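PDB 4HWV: pectate lyase/Amb allergen from Acidovorax citrulli, which probably cleaves pectate, a plant cell-wall polysaccharide, as a secreted, calcium-binding lyase of polysaccharide lyase family 1. Local coordinates for residues 13-18 with 482-487; 168-173 with 194-199. All coordinates share one frame; numbering follows the deposited sequence.

Overall arrangement
Contact 1 joins two loops from opposite ends of the chain: segment 13-18 precedes strand 44-47, and segment 482-487 follows helix 470-477. Contact 2 pairs the neighbouring parallel strands 167-171 and 192-198 within the right-handed beta-helix. Both strands of contact 2 fall in the sequence between the two segments of contact 1. The centres of the two contacts lie about 12 Å apart, and they touch: Glu484 of contact 1 accepts a probable hydrogen bond from Gly173 N, while Ile18 and Leu483 pack on Arg198. The two terminal loops are thus joined to each other and laid together on the outside of the strands of contact 2.

Contact 1 (13-18 with 482-487); sequences APAGSI and KLEGPA
The carboxylate of Glu484 is gripped by backbone N-H groups of Gly16 and Ser17 in the turn Pro14-Ser17 and of Ile18 just after it. Its CG stands anti to the carbonyl carbon (chi1 -66°), and the chain runs on extended to the carboxylate. Glu484 OE2 takes a nearly straight bond from Ile18 N at 2.8 Å on its anti lone pair, with a weak one from Ser17 N, while Gly16 N meets Glu484 OE1 at 2.8 Å from above the carboxylate plane. OE1 is also bonded by Gly173 N of the beta-helix, so the buried charge is probably well compensated. Around this acid the packing is close: CG2 of Ile18 lies 3.3 Å from Glu484 OE2, and the side chains of Ile18 and Leu483 cross at about a right angle, both resting on Ile3 and Arg198. A single beta bridge secures the backbones alongside, Ala13 N giving to Leu483 O and Gly485 N to Ala13 O, each at 2.9 Å. Ala15 CB lies 3.5 Å from Gly485 O, a buried oxygen with no partner in the model, and 3.6 Å from Ala487 CA. Beyond, the contact opens to solvent: Pro14, Pro486 and Ala487 are exposed, CB of each proline points away from the other segment, and a water links Ala15 N to Pro486 O. Within the turn, Ser17 OG donates to Pro14 O at 2.7 Å, and Gly16 has the positive phi (83°) expected at its third position. Far from the calcium site, this is a type II beta turn wrapped around a buried carboxylate, joining two terminal loops outside a pectate lyase beta-helix.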
loop_
_atom_site.group_PDB
_atom_site.type_symbol
_atom_site.label_atom_id
_atom_site.label_comp_id
_atom_site.label_asym_id
_atom_site.label_seq_id
_atom_site.Cartn_x
_atom_site.Cartn_y
_atom_site.Cartn_z
ATOM N N ALA A 13 -1.020 26.796 11.304
ATOM C CA ALA A 13 -2.173 27.085 12.151
ATOM C C ALA A 13 -2.416 25.976 13.175
ATOM O O ALA A 13 -2.123 24.818 12.920
ATOM C CB ALA A 13 -3.416 27.288 11.288
ATOM N N PRO A 14 -2.968 26.327 14.342
ATOM C CA PRO A 14 -3.372 25.295 15.296
ATOM C C PRO A 14 -4.341 24.305 14.652
ATOM O O PRO A 14 -5.189 24.675 13.839
ATOM C CB PRO A 14 -4.093 26.102 16.383
ATOM C CG PRO A 14 -3.465 27.436 16.330
ATOM C CD PRO A 14 -3.202 27.685 14.866
ATOM N N ALA A 15 -4.215 23.042 15.023
ATOM C CA ALA A 15 -5.107 22.009 14.511
ATOM C C ALA A 15 -6.570 22.396 14.729
ATOM O O ALA A 15 -6.946 22.892 15.797
ATOM C CB ALA A 15 -4.809 20.702 15.191
ATOM N N GLY A 16 -7.395 22.176 13.710
ATOM C CA GLY A 16 -8.812 22.458 13.825
ATOM C C GLY A 16 -9.206 23.899 13.597
ATOM O O GLY A 16 -10.354 24.258 13.854
ATOM N N SER A 17 -8.297 24.727 13.094
ATOM C CA SER A 17 -8.580 26.152 12.981
ATOM C C SER A 17 -8.512 26.741 11.572
ATOM O O SER A 17 -8.963 27.866 11.376
ATOM C CB SER A 17 -7.655 26.948 13.897
ATOM O OG SER A 17 -6.358 27.078 13.335
ATOM N N ILE A 18 -7.964 26.028 10.586
ATOM C CA ILE A 18 -7.877 26.617 9.252
ATOM C C ILE A 18 -9.262 27.016 8.713
ATOM O O ILE A 18 -10.276 26.394 9.040
ATOM C CB ILE A 18 -7.169 25.659 8.248
ATOM C CG1 ILE A 18 -6.689 26.406 7.006
ATOM C CG2 ILE A 18 -8.062 24.471 7.869
ATOM C CD1 ILE A 18 -5.528 27.349 7.253
ATOM N N LYS A 482 0.241 20.293 6.140
ATOM C CA LYS A 482 1.115 21.455 6.050
ATOM C C LYS A 482 0.464 22.713 6.639
ATOM O O LYS A 482 1.111 23.499 7.326
ATOM C CB LYS A 482 1.483 21.704 4.584
ATOM C CG LYS A 482 2.192 20.559 3.901
ATOM C CD LYS A 482 3.596 20.347 4.473
ATOM C CE LYS A 482 4.312 19.225 3.749
ATOM N NZ LYS A 482 5.643 18.964 4.327
ATOM N N LEU A 483 -0.824 22.903 6.384
ATOM C CA LEU A 483 -1.551 24.082 6.856
ATOM C C LEU A 483 -1.718 24.151 8.362
ATOM O O LEU A 483 -1.842 25.252 8.929
ATOM C CB LEU A 483 -2.940 24.132 6.221
ATOM C CG LEU A 483 -2.977 24.496 4.733
ATOM C CD1 LEU A 483 -4.390 24.331 4.209
ATOM C CD2 LEU A 483 -2.518 25.946 4.527
ATOM N N GLU A 484 -1.791 22.981 9.002
ATOM C CA GLU A 484 -1.997 22.915 10.444
ATOM C C GLU A 484 -0.925 22.076 11.108
ATOM O O GLU A 484 -0.378 21.146 10.500
ATOM C CB GLU A 484 -3.374 22.312 10.773
ATOM C CG GLU A 484 -4.552 23.163 10.345
ATOM C CD GLU A 484 -5.892 22.656 10.877
ATOM O OE1 GLU A 484 -5.965 21.526 11.424
ATOM O OE2 GLU A 484 -6.875 23.407 10.760
ATOM N N GLY A 485 -0.650 22.393 12.369
ATOM C CA GLY A 485 0.138 21.516 13.213
ATOM C C GLY A 485 -0.667 20.304 13.644
ATOM O O GLY A 485 -1.873 20.220 13.402
ATOM N N PRO A 486 -0.003 19.346 14.298
ATOM C CA PRO A 486 -0.706 18.135 14.726
ATOM C C PRO A 486 -1.713 18.439 15.826
ATOM O O PRO A 486 -1.552 19.397 16.590
ATOM C CB PRO A 486 0.422 17.252 15.274
ATOM C CG PRO A 486 1.468 18.211 15.679
ATOM C CD PRO A 486 1.415 19.328 14.684
ATOM N N ALA A 487 -2.757 17.628 15.896
ATOM C CA ALA A 487 -3.761 17.775 16.941
ATOM C C ALA A 487 -3.118 17.482 18.284
ATOM O O ALA A 487 -2.233 16.634 18.371
ATOM C CB ALA A 487 -4.910 16.829 16.692
HETATM O O HOH W 1 -1.903 22.148 16.552
#

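Contact 2 (168-173 with 194-199)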
loop_
_atom_site.group_PDB
_atom_site.type_symbol
_atom_site.label_atom_id
_atom_site.label_comp_id
_atom_site.label_asym_id
_atom_site.label_seq_id
_atom_site.Cartn_x
_atom_site.Cartn_y
_atom_site.Cartn_z
ATOM N N SER A 168 -17.488 23.473 3.092
ATOM C CA SER A 168 -16.060 23.277 3.315
ATOM C C SER A 168 -15.795 21.956 4.016
ATOM O O SER A 168 -16.432 21.659 5.034
ATOM C CB SER A 168 -15.485 24.404 4.169
ATOM O OG SER A 168 -15.541 25.623 3.445
ATOM N N LEU A 169 -14.876 21.168 3.452
ATOM C CA LEU A 169 -14.361 19.964 4.091
ATOM C C LEU A 169 -12.918 20.270 4.444
ATOM O O LEU A 169 -12.092 20.493 3.543
ATOM C CB LEU A 169 -14.419 18.759 3.151
ATOM C CG LEU A 169 -15.817 18.363 2.684
ATOM C CD1 LEU A 169 -15.748 17.304 1.600
ATOM C CD2 LEU A 169 -16.639 17.835 3.825
ATOM N N LEU A 170 -12.612 20.294 5.747
ATOM C CA LEU A 170 -11.318 20.787 6.212
ATOM C C LEU A 170 -10.705 19.747 7.136
ATOM O O LEU A 170 -11.245 19.461 8.197
ATOM C CB LEU A 170 -11.479 22.133 6.953
ATOM C CG LEU A 170 -12.108 23.272 6.133
ATOM C CD1 LEU A 170 -12.323 24.493 7.016
ATOM C CD2 LEU A 170 -11.303 23.669 4.883
ATOM N N GLY A 171 -9.610 19.133 6.714
ATOM C CA GLY A 171 -8.955 18.171 7.584
ATOM C C GLY A 171 -8.402 18.813 8.847
ATOM O O GLY A 171 -7.898 19.934 8.799
ATOM N N ILE A 172 -8.460 18.080 9.964
ATOM C CA ILE A 172 -7.801 18.519 11.194
ATOM C C ILE A 172 -6.380 17.962 11.277
ATOM O O ILE A 172 -6.159 16.750 11.139
ATOM C CB ILE A 172 -8.578 18.033 12.436
ATOM C CG1 ILE A 172 -9.957 18.704 12.478
ATOM C CG2 ILE A 172 -7.782 18.279 13.717
ATOM C CD1 ILE A 172 -10.914 18.085 13.484
ATOM N N GLY A 173 -5.402 18.832 11.515
ATOM C CA GLY A 173 -4.078 18.324 11.872
ATOM C C GLY A 173 -3.337 17.713 10.694
ATOM O O GLY A 173 -3.458 18.160 9.549
ATOM N N ASN A 194 -19.823 26.291 -5.055
ATOM C CA ASN A 194 -19.124 26.923 -3.934
ATOM C C ASN A 194 -18.648 25.915 -2.876
ATOM O O ASN A 194 -19.218 25.810 -1.781
ATOM C CB ASN A 194 -19.965 28.037 -3.320
ATOM C CG ASN A 194 -19.151 28.884 -2.390
ATOM O OD1 ASN A 194 -17.941 29.064 -2.613
ATOM N ND2 ASN A 194 -19.791 29.428 -1.345
ATOM N N ILE A 195 -17.591 25.174 -3.212
ATOM C CA ILE A 195 -17.092 24.083 -2.371
ATOM C C ILE A 195 -15.588 24.236 -2.183
ATOM O O ILE A 195 -14.864 24.531 -3.147
ATOM C CB ILE A 195 -17.429 22.712 -3.000
ATOM C CG1 ILE A 195 -18.943 22.461 -2.935
ATOM C CG2 ILE A 195 -16.656 21.587 -2.304
ATOM C CD1 ILE A 195 -19.424 21.317 -3.839
ATOM N N VAL A 196 -15.129 24.083 -0.931
ATOM C CA VAL A 196 -13.714 24.163 -0.592
ATOM C C VAL A 196 -13.323 22.861 0.110
ATOM O O VAL A 196 -14.030 22.398 1.018
ATOM C CB VAL A 196 -13.443 25.364 0.335
ATOM C CG1 VAL A 196 -12.022 25.277 0.934
ATOM C CG2 VAL A 196 -13.674 26.680 -0.410
ATOM N N ILE A 197 -12.200 22.270 -0.315
ATOM C CA ILE A 197 -11.725 21.018 0.269
ATOM C C ILE A 197 -10.238 21.188 0.557
ATOM O O ILE A 197 -9.469 21.454 -0.370
ATOM C CB ILE A 197 -11.956 19.813 -0.711
ATOM C CG1 ILE A 197 -13.460 19.653 -1.007
ATOM C CG2 ILE A 197 -11.368 18.531 -0.155
ATOM C CD1 ILE A 197 -13.779 18.657 -2.098
ATOM N N ARG A 198 -9.831 21.083 1.829
ATOM C CA ARG A 198 -8.433 21.326 2.208
ATOM C C ARG A 198 -7.944 20.379 3.293
ATOM O O ARG A 198 -8.701 19.949 4.153
ATOM C CB ARG A 198 -8.228 22.749 2.756
ATOM C CG ARG A 198 -8.831 23.834 1.892
ATOM C CD ARG A 198 -8.586 25.194 2.503
ATOM N NE ARG A 198 -7.220 25.671 2.285
ATOM C CZ ARG A 198 -6.732 26.771 2.839
ATOM N NH1 ARG A 198 -7.448 27.444 3.741
ATOM N NH2 ARG A 198 -5.518 27.182 2.507
ATOM N N ASN A 199 -6.639 20.099 3.252
ATOM C CA ASN A 199 -5.931 19.451 4.342
ATOM C C ASN A 199 -6.369 18.024 4.638
ATOM O O ASN A 199 -6.255 17.577 5.775
ATOM C CB ASN A 199 -5.978 20.293 5.621
ATOM C CG ASN A 199 -4.869 19.918 6.588
ATOM O OD1 ASN A 199 -3.748 19.643 6.157
ATOM N ND2 ASN A 199 -5.167 19.913 7.894
HETATM O O HOH W 2 -4.405 16.328 7.537
#
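Chi1 of -159° sets Asn199 CG anti to the backbone N, and chi2 of 39° turns the amide so that ND2 faces the carbonyls of Gly171 and Gly173, donating to both. Gly171 O, 2.9 Å from Asn199 ND2, is met from above its carbonyl plane; Gly173 O, at 3.0 Å from the same nitrogen, is approached in plane on a lone pair. The bare CA of Gly171 lets the backbone carbonyl of Asn199 come close, Gly171 CA lying 3.3 Å from Asn199 O in a CA-H...O contact; a CB would collide with that oxygen. The axes of strands 168-171 and 194-198 run parallel, 7° apart in direction and 4.7 Å at closest approach, joined by Leu169 N to Val196 O, Arg198 N to Leu169 O and Gly171 N to Arg198 O. On one face Leu169 CD1 lies 4.2 Å from Ile197 CG1, and both residues pack on Leu183. On the other, Leu170 CD2 lies 3.9 Å from CB, CG and CD of Arg198, whose guanidinium continues to a salt bridge with Asp240 and a hydrogen bond to Asp19 O. In this right-handed beta-helix, strand 79-83 bonds to the far edge of 168-171, and strand 237-240 follows 194-198 on its other side.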